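Beta-1,4-exocellulase (Thermobifida fusca, PDB 4B4H) hydrolyses beta-1,4-glucosidic bonds of cellulose as a cellobiohydrolase, the chain here being its family 6 catalytic domain without the cellulose-binding module. Local coordinates at residues Asn5-Ala10 and Leu127-Ala131; Lys11-Asn15 and Val67-Gly71; Arg87-Ala91 and Thr151-Ala155; Val233-Leu237 and Arg298-Pro302. One frame throughout, in Å; residues are numbered along the deposited sequence.

Interaction 1 (Asn5-Ala10 and Leu127-Ala131); sequences NPFEGA and LRIVA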
loop_
_atom_site.group_PDB
_atom_site.type_symbol
_atom_site.label_atom_id
_atom_site.label_comp_id
_atom_site.label_asym_id
_atom_site.label_seq_id
_atom_site.Cartn_x
_atom_site.Cartn_y
_atom_site.Cartn_z
ATOM N N ASN A 5 -7.591 10.992 15.088
ATOM C CA ASN A 5 -6.849 10.986 13.844
ATOM C C ASN A 5 -5.404 11.282 14.188
ATOM O O ASN A 5 -5.071 12.398 14.566
ATOM C CB ASN A 5 -7.398 12.057 12.899
ATOM C CG ASN A 5 -6.712 12.058 11.546
ATOM O OD1 ASN A 5 -5.664 11.418 11.355
ATOM N ND2 ASN A 5 -7.290 12.789 10.604
ATOM N N PRO A 6 -4.534 10.271 14.101
ATOM C CA PRO A 6 -3.171 10.527 14.569
ATOM C C PRO A 6 -2.409 11.554 13.735
ATOM O O PRO A 6 -1.413 12.098 14.201
ATOM C CB PRO A 6 -2.491 9.154 14.476
ATOM C CG PRO A 6 -3.365 8.336 13.563
ATOM C CD PRO A 6 -4.750 8.852 13.764
ATOM N N PHE A 7 -2.866 11.801 12.509
ATOM C CA PHE A 7 -2.259 12.789 11.623
ATOM C C PHE A 7 -2.718 14.218 11.918
ATOM O O PHE A 7 -2.071 15.183 11.500
ATOM C CB PHE A 7 -2.543 12.412 10.160
ATOM C CG PHE A 7 -1.920 11.113 9.758
ATOM C CD1 PHE A 7 -0.603 11.063 9.292
ATOM C CD2 PHE A 7 -2.643 9.926 9.859
ATOM C CE1 PHE A 7 -0.027 9.848 8.926
ATOM C CE2 PHE A 7 -2.066 8.711 9.506
ATOM C CZ PHE A 7 -0.762 8.675 9.037
ATOM N N GLU A 8 -3.819 14.343 12.651
ATOM C CA GLU A 8 -4.404 15.648 12.964
ATOM C C GLU A 8 -3.550 16.399 14.003
ATOM O O GLU A 8 -3.223 15.847 15.057
ATOM C CB GLU A 8 -5.840 15.465 13.436
ATOM C CG GLU A 8 -6.563 16.742 13.812
ATOM C CD GLU A 8 -8.048 16.516 14.019
ATOM O OE1 GLU A 8 -8.442 15.431 14.485
ATOM O OE2 GLU A 8 -8.827 17.438 13.725
ATOM N N GLY A 9 -3.169 17.634 13.672
ATOM C CA GLY A 9 -2.358 18.474 14.562
ATOM C C GLY A 9 -0.992 17.914 14.923
ATOM O O GLY A 9 -0.475 18.165 16.015
ATOM N N ALA A 10 -0.416 17.138 14.014
ATOM C CA ALA A 10 0.880 16.524 14.225
ATOM C C ALA A 10 1.856 16.912 13.122
ATOM O O ALA A 10 1.463 17.061 11.967
ATOM C CB ALA A 10 0.729 15.009 14.281
ATOM N N LEU A 127 4.239 11.307 20.661
ATOM C CA LEU A 127 4.626 10.504 19.504
ATOM C C LEU A 127 3.478 9.590 19.100
ATOM O O LEU A 127 2.935 8.863 19.929
ATOM C CB LEU A 127 5.879 9.668 19.781
ATOM C CG LEU A 127 6.402 8.817 18.619
ATOM C CD1 LEU A 127 6.863 9.682 17.460
ATOM C CD2 LEU A 127 7.499 7.892 19.107
ATOM N N ARG A 128 3.125 9.624 17.819
ATOM C CA ARG A 128 2.059 8.775 17.297
ATOM C C ARG A 128 2.707 7.826 16.304
ATOM O O ARG A 128 3.380 8.270 15.367
ATOM C CB ARG A 128 0.981 9.647 16.644
ATOM C CG ARG A 128 0.142 10.428 17.648
ATOM C CD ARG A 128 -0.102 11.827 17.141
ATOM N NE ARG A 128 -0.726 12.679 18.150
ATOM C CZ ARG A 128 -1.497 13.721 17.853
ATOM N NH1 ARG A 128 -1.751 14.018 16.579
ATOM N NH2 ARG A 128 -2.019 14.464 18.820
ATOM N N ILE A 129 2.573 6.520 16.553
ATOM C CA ILE A 129 3.114 5.522 15.648
ATOM C C ILE A 129 1.927 4.951 14.898
ATOM O O ILE A 129 1.091 4.293 15.491
ATOM C CB ILE A 129 3.841 4.391 16.405
ATOM C CG1 ILE A 129 4.954 4.958 17.297
ATOM C CG2 ILE A 129 4.435 3.361 15.447
ATOM C CD1 ILE A 129 5.687 3.907 18.108
ATOM N N VAL A 130 1.855 5.242 13.600
ATOM C CA VAL A 130 0.847 4.660 12.723
ATOM C C VAL A 130 1.513 3.434 12.103
ATOM O O VAL A 130 2.560 3.569 11.486
ATOM C CB VAL A 130 0.431 5.656 11.619
ATOM C CG1 VAL A 130 -0.421 4.971 10.567
ATOM C CG2 VAL A 130 -0.319 6.832 12.218
ATOM N N ALA A 131 0.933 2.249 12.355
ATOM C CA ALA A 131 1.469 0.974 11.881
ATOM C C ALA A 131 0.603 0.460 10.743
ATOM O O ALA A 131 -0.626 0.311 10.892
ATOM C CB ALA A 131 1.496 -0.031 13.023
#
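This is a turn-to-strand contact at one end of the family 6 barrel: the coil N5-A10, just ahead of strand 11-12, lies against the first residues of the parallel strand 127-133. Two side chains of that strand, R128 and V130, point at the coil. R128 NH1 donates to P6 O at 3.1 Å and to E8 O at 2.8 Å, both acceptors lying near the guanidinium plane. The two carbonyls belong to a coil folded into two overlapping turns, type I from N5 to E8 and type II from F7 to A10; an Asx turn, F7 N to N5 OD1 at 3.1 Å, braces the first. Deeper, V130 CG2 lies 3.7 Å from both P6 CG and F7 CZ. T76 of the neighbouring strand 75-81 also bonds to P6 O, and N5 ND2 reaches D347 O. One guanidinium nitrogen thus gathers two backbone carbonyls, fixing the turns to the strand independently of the side chain at position 8, while P6 and F7 plug the space beside V130.

Interaction 2 (Lys11-Asn15 and Val67-Gly71); sequences KLYVN and VRQSG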
loop_
_atom_site.group_PDB
_atom_site.type_symbol
_atom_site.label_atom_id
_atom_site.label_comp_id
_atom_site.label_asym_id
_atom_site.label_seq_id
_atom_site.Cartn_x
_atom_site.Cartn_y
_atom_site.Cartn_z
ATOM N N LYS A 11 3.124 17.095 13.489
ATOM C CA LYS A 11 4.214 17.095 12.524
ATOM C C LYS A 11 4.383 15.665 11.999
ATOM O O LYS A 11 4.028 14.705 12.686
ATOM C CB LYS A 11 5.529 17.536 13.181
ATOM C CG LYS A 11 5.742 19.042 13.307
ATOM C CD LYS A 11 5.478 19.518 14.725
ATOM C CE LYS A 11 6.567 20.459 15.217
ATOM N NZ LYS A 11 6.152 21.272 16.396
ATOM N N LEU A 12 4.922 15.520 10.797
ATOM C CA LEU A 12 5.179 14.194 10.245
ATOM C C LEU A 12 6.678 13.889 10.187
ATOM O O LEU A 12 7.485 14.737 9.812
ATOM C CB LEU A 12 4.532 14.020 8.858
ATOM C CG LEU A 12 3.141 14.635 8.600
ATOM C CD1 LEU A 12 2.762 14.501 7.125
ATOM C CD2 LEU A 12 2.052 14.064 9.507
ATOM N N TYR A 13 7.033 12.659 10.555
ATOM C CA TYR A 13 8.419 12.177 10.495
ATOM C C TYR A 13 9.040 12.361 9.108
ATOM O O TYR A 13 8.383 12.091 8.107
ATOM C CB TYR A 13 8.458 10.683 10.836
ATOM C CG TYR A 13 9.844 10.091 10.894
ATOM C CD1 TYR A 13 10.770 10.544 11.829
ATOM C CD2 TYR A 13 10.245 9.092 9.998
ATOM C CE1 TYR A 13 12.040 10.011 11.896
ATOM C CE2 TYR A 13 11.523 8.546 10.057
ATOM C CZ TYR A 13 12.421 9.029 11.010
ATOM O OH TYR A 13 13.699 8.525 11.129
ATOM N N VAL A 14 10.302 12.789 9.060
ATOM C CA VAL A 14 11.078 12.786 7.805
ATOM C C VAL A 14 12.238 11.801 7.970
ATOM O O VAL A 14 13.069 11.938 8.873
ATOM C CB VAL A 14 11.590 14.197 7.401
ATOM C CG1 VAL A 14 12.342 14.159 6.075
ATOM C CG2 VAL A 14 10.428 15.173 7.288
ATOM N N ASN A 15 12.291 10.801 7.099
ATOM C CA ASN A 15 13.307 9.758 7.204
ATOM C C ASN A 15 14.607 10.283 6.628
ATOM O O ASN A 15 14.687 10.528 5.417
ATOM C CB ASN A 15 12.851 8.492 6.475
ATOM C CG ASN A 15 13.884 7.374 6.512
ATOM O OD1 ASN A 15 15.017 7.570 6.959
ATOM N ND2 ASN A 15 13.504 6.201 6.026
ATOM N N VAL A 67 11.312 11.378 17.784
ATOM C CA VAL A 67 11.206 12.087 19.069
ATOM C C VAL A 67 11.949 13.424 18.975
ATOM O O VAL A 67 11.405 14.482 19.316
ATOM C CB VAL A 67 11.736 11.215 20.238
ATOM C CG1 VAL A 67 12.008 12.042 21.476
ATOM C CG2 VAL A 67 10.737 10.121 20.567
ATOM N N ARG A 68 13.176 13.374 18.470
ATOM C CA ARG A 68 13.962 14.584 18.271
ATOM C C ARG A 68 13.244 15.587 17.373
ATOM O O ARG A 68 13.164 16.768 17.710
ATOM C CB ARG A 68 15.337 14.223 17.726
ATOM C CG ARG A 68 16.291 15.393 17.536
ATOM C CD ARG A 68 17.657 14.894 17.085
ATOM N NE ARG A 68 18.384 14.272 18.189
ATOM C CZ ARG A 68 18.437 12.962 18.437
ATOM N NH1 ARG A 68 17.796 12.093 17.656
ATOM N NH2 ARG A 68 19.125 12.527 19.482
ATOM N N GLN A 69 12.686 15.117 16.255
ATOM C CA GLN A 69 11.979 16.011 15.327
ATOM C C GLN A 69 10.695 16.609 15.902
ATOM O O GLN A 69 10.230 17.641 15.419
ATOM C CB GLN A 69 11.641 15.288 14.013
ATOM C CG GLN A 69 12.836 14.902 13.171
ATOM C CD GLN A 69 12.453 14.092 11.941
ATOM O OE1 GLN A 69 11.291 14.077 11.512
ATOM N NE2 GLN A 69 13.422 13.384 11.393
ATOM N N SER A 70 10.125 15.959 16.923
ATOM C CA SER A 70 8.863 16.384 17.526
ATOM C C SER A 70 8.980 17.683 18.315
ATOM O O SER A 70 8.064 18.494 18.297
ATOM C CB SER A 70 8.286 15.280 18.419
ATOM O OG SER A 70 8.886 15.255 19.704
ATOM N N GLY A 71 10.105 17.867 19.001
ATOM C CA GLY A 71 10.314 19.041 19.858
ATOM C C GLY A 71 9.392 19.132 21.063
ATOM O O GLY A 71 9.402 20.130 21.780
HETATM O O HOH W 1 9.356 16.143 11.111
#
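V67, in the last turn of helix 59-70, faces away from K11-N15, but its carbonyl receives the hydroxyl of S70, OG to O 2.7 Å. Q69 makes the main link: its side chain points at the coil and its amide lies along the backbone of V14, with V14 N donating to OE1 at 2.9 Å and NE2 donating to V14 O at 2.9 Å. By pairing with both N and O of V14, the carboxamide acts much like a neighbouring strand's backbone where strand 11-12 has ended; both bonds are nearly straight. A water extends the pairing, donating to Q69 OE1 at 2.9 Å and to L12 O at 2.7 Å, and Y13 CD1 lies 3.6 Å from Q69 OE1. In the barrel of this glycoside hydrolase family, helix 59-70 precedes strand 75-81, which runs parallel to 11-12; the contact therefore joins a helix of the outer layer to the start of the chain's first strand and the coil following it. S70 is buried, its OG also bonded to Y124 OH, and its carbonyl O lies 3.9 Å from K11 NZ, whose salt bridge goes to D73. At G71 the chain leaves the helix with positive phi.

Interaction 3 (Arg87-Ala91 and Thr151-Ala155); sequences RDCAA and TELCA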
loop_
_atom_site.group_PDB
_atom_site.type_symbol
_atom_site.label_atom_id
_atom_site.label_comp_id
_atom_site.label_asym_id
_atom_site.label_seq_id
_atom_site.Cartn_x
_atom_site.Cartn_y
_atom_site.Cartn_z
ATOM N N ARG A 87 4.510 -15.137 2.750
ATOM C CA ARG A 87 4.185 -13.773 2.323
ATOM C C ARG A 87 3.873 -13.676 0.834
ATOM O O ARG A 87 4.460 -14.392 0.016
ATOM C CB ARG A 87 5.361 -12.847 2.658
ATOM C CG ARG A 87 4.947 -11.409 2.980
ATOM C CD ARG A 87 6.167 -10.588 3.372
ATOM N NE ARG A 87 6.879 -10.128 2.185
ATOM C CZ ARG A 87 7.950 -9.339 2.189
ATOM N NH1 ARG A 87 8.445 -8.873 3.336
ATOM N NH2 ARG A 87 8.500 -8.982 1.032
ATOM N N ASP A 88 2.959 -12.777 0.477
ATOM C CA ASP A 88 2.712 -12.486 -0.938
ATOM C C ASP A 88 2.344 -13.775 -1.699
ATOM O O ASP A 88 2.919 -14.067 -2.738
ATOM C CB ASP A 88 3.965 -11.825 -1.556
ATOM C CG ASP A 88 4.421 -10.567 -0.789
ATOM O OD1 ASP A 88 3.622 -9.614 -0.683
ATOM O OD2 ASP A 88 5.586 -10.494 -0.320
ATOM N N CYS A 89 1.355 -14.517 -1.186
ATOM C CA CYS A 89 1.121 -15.922 -1.580
ATOM C C CYS A 89 0.726 -16.141 -3.043
ATOM O O CYS A 89 0.727 -17.283 -3.506
ATOM C CB CYS A 89 0.093 -16.591 -0.660
ATOM S SG CYS A 89 -1.553 -15.829 -0.716
ATOM N N ALA A 90 0.388 -15.069 -3.751
ATOM C CA ALA A 90 0.012 -15.172 -5.167
ATOM C C ALA A 90 1.155 -14.812 -6.098
ATOM O O ALA A 90 1.054 -15.033 -7.308
ATOM C CB ALA A 90 -1.199 -14.300 -5.475
ATOM N N ALA A 91 2.220 -14.232 -5.546
ATOM C CA ALA A 91 3.323 -13.735 -6.366
ATOM C C ALA A 91 4.161 -14.874 -6.934
ATOM O O ALA A 91 4.242 -15.960 -6.346
ATOM C CB ALA A 91 4.202 -12.769 -5.581
ATOM N N THR A 151 -3.497 -19.808 -6.422
ATOM C CA THR A 151 -2.218 -20.435 -6.105
ATOM C C THR A 151 -2.335 -21.422 -4.951
ATOM O O THR A 151 -3.114 -21.218 -4.009
ATOM C CB THR A 151 -1.125 -19.395 -5.766
ATOM O OG1 THR A 151 -1.495 -18.702 -4.571
ATOM C CG2 THR A 151 -0.928 -18.386 -6.918
ATOM N N GLU A 152 -1.541 -22.485 -5.017
ATOM C CA GLU A 152 -1.504 -23.491 -3.958
ATOM C C GLU A 152 -1.010 -22.884 -2.648
ATOM O O GLU A 152 -1.495 -23.242 -1.576
ATOM C CB GLU A 152 -0.656 -24.686 -4.391
ATOM C CG GLU A 152 -1.141 -25.276 -5.712
ATOM C CD GLU A 152 -0.920 -26.769 -5.866
ATOM O OE1 GLU A 152 -0.795 -27.498 -4.852
ATOM O OE2 GLU A 152 -0.890 -27.221 -7.030
ATOM N N LEU A 153 -0.064 -21.954 -2.738
ATOM C CA LEU A 153 0.355 -21.198 -1.562
ATOM C C LEU A 153 -0.777 -20.437 -0.868
ATOM O O LEU A 153 -0.912 -20.540 0.354
ATOM C CB LEU A 153 1.531 -20.263 -1.862
ATOM C CG LEU A 153 2.153 -19.551 -0.651
ATOM C CD1 LEU A 153 2.606 -20.535 0.423
ATOM C CD2 LEU A 153 3.311 -18.663 -1.075
ATOM N N CYS A 154 -1.579 -19.677 -1.615
ATOM C CA CYS A 154 -2.701 -18.965 -0.990
ATOM C C CYS A 154 -3.720 -19.908 -0.345
ATOM O O CYS A 154 -4.144 -19.678 0.794
ATOM C CB CYS A 154 -3.396 -18.010 -1.952
ATOM S SG CYS A 154 -2.399 -16.584 -2.444
ATOM N N ALA A 155 -4.122 -20.954 -1.068
ATOM C CA ALA A 155 -5.023 -21.959 -0.519
ATOM C C ALA A 155 -4.494 -22.514 0.815
ATOM O O ALA A 155 -5.243 -22.627 1.798
ATOM C CB ALA A 155 -5.244 -23.081 -1.527
#
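A disulfide forms the centre of this buried contact: C89 SG and C154 SG are 2.1 Å apart, with a chi3 of 96°, close to the unstrained right angle. Beside it C89 CB meets L153 CG at 3.6 Å, and A90 CB lies 4.0 Å from C154 SG. A90 also approaches the methyl of T151, CA to CG2 3.8 Å. Outward from this apolar core comes T151, which serves both segments with one hydroxyl: OG1 donates to C89 O at 2.8 Å and accepts from C154 N at 3.1 Å, the N-cap bond that starts helix 152-160. C89 and A90 are the central residues of a type I turn from D88 to A91, closed by A91 N to D88 O at 2.9 Å. On the far side of that turn the side chains of R87 and D88 point away from the helix and pair with each other, NE to OD2 2.8 Å, while S94 and Y82 also bond D88. D88 is a predicted active-site residue, its OD1 close to the carboxylate of D136, the predicted proton donor. Such a disulfide-pinned loop carrying an aspartate beside the probable catalytic acid is characteristic of the family 6 catalytic centre.

Interaction 4 (Val233-Leu237 and Arg298-Pro302); sequences VEPYL and RPTGP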
loop_
_atom_site.group_PDB
_atom_site.type_symbol
_atom_site.label_atom_id
_atom_site.label_comp_id
_atom_site.label_asym_id
_atom_site.label_seq_id
_atom_site.Cartn_x
_atom_site.Cartn_y
_atom_site.Cartn_z
ATOM N N VAL A 233 -8.706 10.180 -7.239
ATOM C CA VAL A 233 -9.926 10.463 -8.010
ATOM C C VAL A 233 -9.560 10.423 -9.502
ATOM O O VAL A 233 -8.482 10.850 -9.878
ATOM C CB VAL A 233 -10.560 11.834 -7.652
ATOM C CG1 VAL A 233 -11.835 12.061 -8.458
ATOM C CG2 VAL A 233 -10.847 11.948 -6.152
ATOM N N GLU A 234 -10.436 9.860 -10.330
ATOM C CA GLU A 234 -10.325 10.021 -11.778
ATOM C C GLU A 234 -11.169 11.235 -12.176
ATOM O O GLU A 234 -12.392 11.155 -12.157
ATOM C CB GLU A 234 -10.796 8.764 -12.510
ATOM C CG GLU A 234 -9.796 7.609 -12.481
ATOM C CD GLU A 234 -8.691 7.725 -13.519
ATOM O OE1 GLU A 234 -8.595 8.759 -14.222
ATOM O OE2 GLU A 234 -7.901 6.760 -13.635
ATOM N N PRO A 235 -10.515 12.359 -12.540
ATOM C CA PRO A 235 -11.245 13.608 -12.769
ATOM C C PRO A 235 -12.228 13.546 -13.941
ATOM O O PRO A 235 -13.285 14.181 -13.884
ATOM C CB PRO A 235 -10.129 14.628 -13.048
ATOM C CG PRO A 235 -8.892 14.022 -12.491
ATOM C CD PRO A 235 -9.065 12.546 -12.717
ATOM N N TYR A 236 -11.902 12.764 -14.970
ATOM C CA TYR A 236 -12.646 12.800 -16.230
ATOM C C TYR A 236 -13.480 11.541 -16.466
ATOM O O TYR A 236 -14.098 11.375 -17.525
ATOM C CB TYR A 236 -11.686 13.086 -17.398
ATOM C CG TYR A 236 -10.741 14.237 -17.097
ATOM C CD1 TYR A 236 -11.237 15.493 -16.734
ATOM C CD2 TYR A 236 -9.355 14.070 -17.151
ATOM C CE1 TYR A 236 -10.385 16.543 -16.434
ATOM C CE2 TYR A 236 -8.493 15.120 -16.855
ATOM C CZ TYR A 236 -9.017 16.361 -16.497
ATOM O OH TYR A 236 -8.180 17.422 -16.196
ATOM N N LEU A 237 -13.514 10.666 -15.466
ATOM C CA LEU A 237 -14.229 9.411 -15.587
ATOM C C LEU A 237 -15.310 9.293 -14.522
ATOM O O LEU A 237 -15.060 9.519 -13.333
ATOM C CB LEU A 237 -13.245 8.246 -15.486
ATOM C CG LEU A 237 -13.271 7.147 -16.548
ATOM C CD1 LEU A 237 -13.326 7.724 -17.954
ATOM C CD2 LEU A 237 -12.035 6.281 -16.389
ATOM N N ARG A 298 -0.688 13.209 -19.193
ATOM C CA ARG A 298 -1.896 13.348 -18.399
ATOM C C ARG A 298 -2.994 14.033 -19.202
ATOM O O ARG A 298 -2.756 15.093 -19.791
ATOM C CB ARG A 298 -1.631 14.119 -17.108
ATOM C CG ARG A 298 -2.810 14.113 -16.150
ATOM C CD ARG A 298 -2.668 15.205 -15.103
ATOM N NE ARG A 298 -3.856 15.354 -14.258
ATOM C CZ ARG A 298 -4.090 14.673 -13.140
ATOM N NH1 ARG A 298 -3.226 13.764 -12.714
ATOM N NH2 ARG A 298 -5.199 14.894 -12.446
ATOM N N PRO A 299 -4.197 13.422 -19.251
ATOM C CA PRO A 299 -5.331 14.089 -19.896
ATOM C C PRO A 299 -5.615 15.424 -19.215
ATOM O O PRO A 299 -5.490 15.528 -18.000
ATOM C CB PRO A 299 -6.492 13.124 -19.658
ATOM C CG PRO A 299 -5.847 11.792 -19.454
ATOM C CD PRO A 299 -4.553 12.076 -18.757
ATOM N N THR A 300 -5.965 16.434 -20.006
ATOM C CA THR A 300 -6.304 17.756 -19.470
ATOM C C THR A 300 -7.819 17.997 -19.537
ATOM O O THR A 300 -8.309 19.114 -19.316
ATOM C CB THR A 300 -5.536 18.878 -20.203
ATOM O OG1 THR A 300 -5.913 18.899 -21.585
ATOM C CG2 THR A 300 -4.030 18.658 -20.090
ATOM N N GLY A 301 -8.543 16.922 -19.836
ATOM C CA GLY A 301 -9.993 16.934 -19.988
ATOM C C GLY A 301 -10.469 15.636 -20.617
ATOM O O GLY A 301 -9.645 14.821 -21.038
ATOM N N PRO A 302 -11.797 15.433 -20.690
ATOM C CA PRO A 302 -12.359 14.195 -21.238
ATOM C C PRO A 302 -12.052 14.019 -22.720
ATOM O O PRO A 302 -11.952 15.008 -23.458
ATOM C CB PRO A 302 -13.874 14.368 -21.050
ATOM C CG PRO A 302 -14.036 15.488 -20.073
ATOM C CD PRO A 302 -12.849 16.378 -20.275
#
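Y236 lays one face of its ring over the backbone of G301: the CA of G301 sits 3.6 Å from the ring centroid and only 11° off its normal, a CH-pi contact, with G301 N 3.4 Å from Y236 CZ. Two prolines continue the overlap, P302 CD at 4.0 Å from Y236 CD1 and P299 CB at 3.9 Å from Y236 CD2. P299 O comes within 3.2 Å of Y236 CE2 at the ring edge, and the phenol oxygen OH reaches 3.4 Å from T300 C. At G301 the backbone is almost fully extended; a CB there would point away from the tyrosine and crowd P302. The tyrosine is presented by a type I turn from E234 to L237, in which P235 also takes part, its CG 3.8 Å from R298 NH2. R298 also forms a cation-pi pair with Y417, while E234 bonds to I317 N. The two coils, following strands 221-224 and 283-287, meet at the surface, away from the catalytic and substrate-binding residues. No hydrogen bond joins them, so the fit rests on van der Waals and CH-pi contacts, mostly of the Y236 ring with G301 and the two prolines.

From the N terminus, interaction 1 opens in the coil before strand 11-12 and closes 117 residues later on strand 127-133. Interaction 2 opens next and closes at the end of helix 59-70, wholly within that larger loop; the two touch through F7 with L12 and L127 with V67, and both reach the same, largely parallel sheet. Interaction 3 starts at 87-91, also inside the span of interaction 1, but ends beyond it at 151-155, so these two cross, with centres 33 Å apart; it ties the loop after strand 75-81 to the start of helix 152-160. Interaction 4 follows in series, joining coils after strands 221-224 and 283-287, its centre 32 to 36 Å from the others.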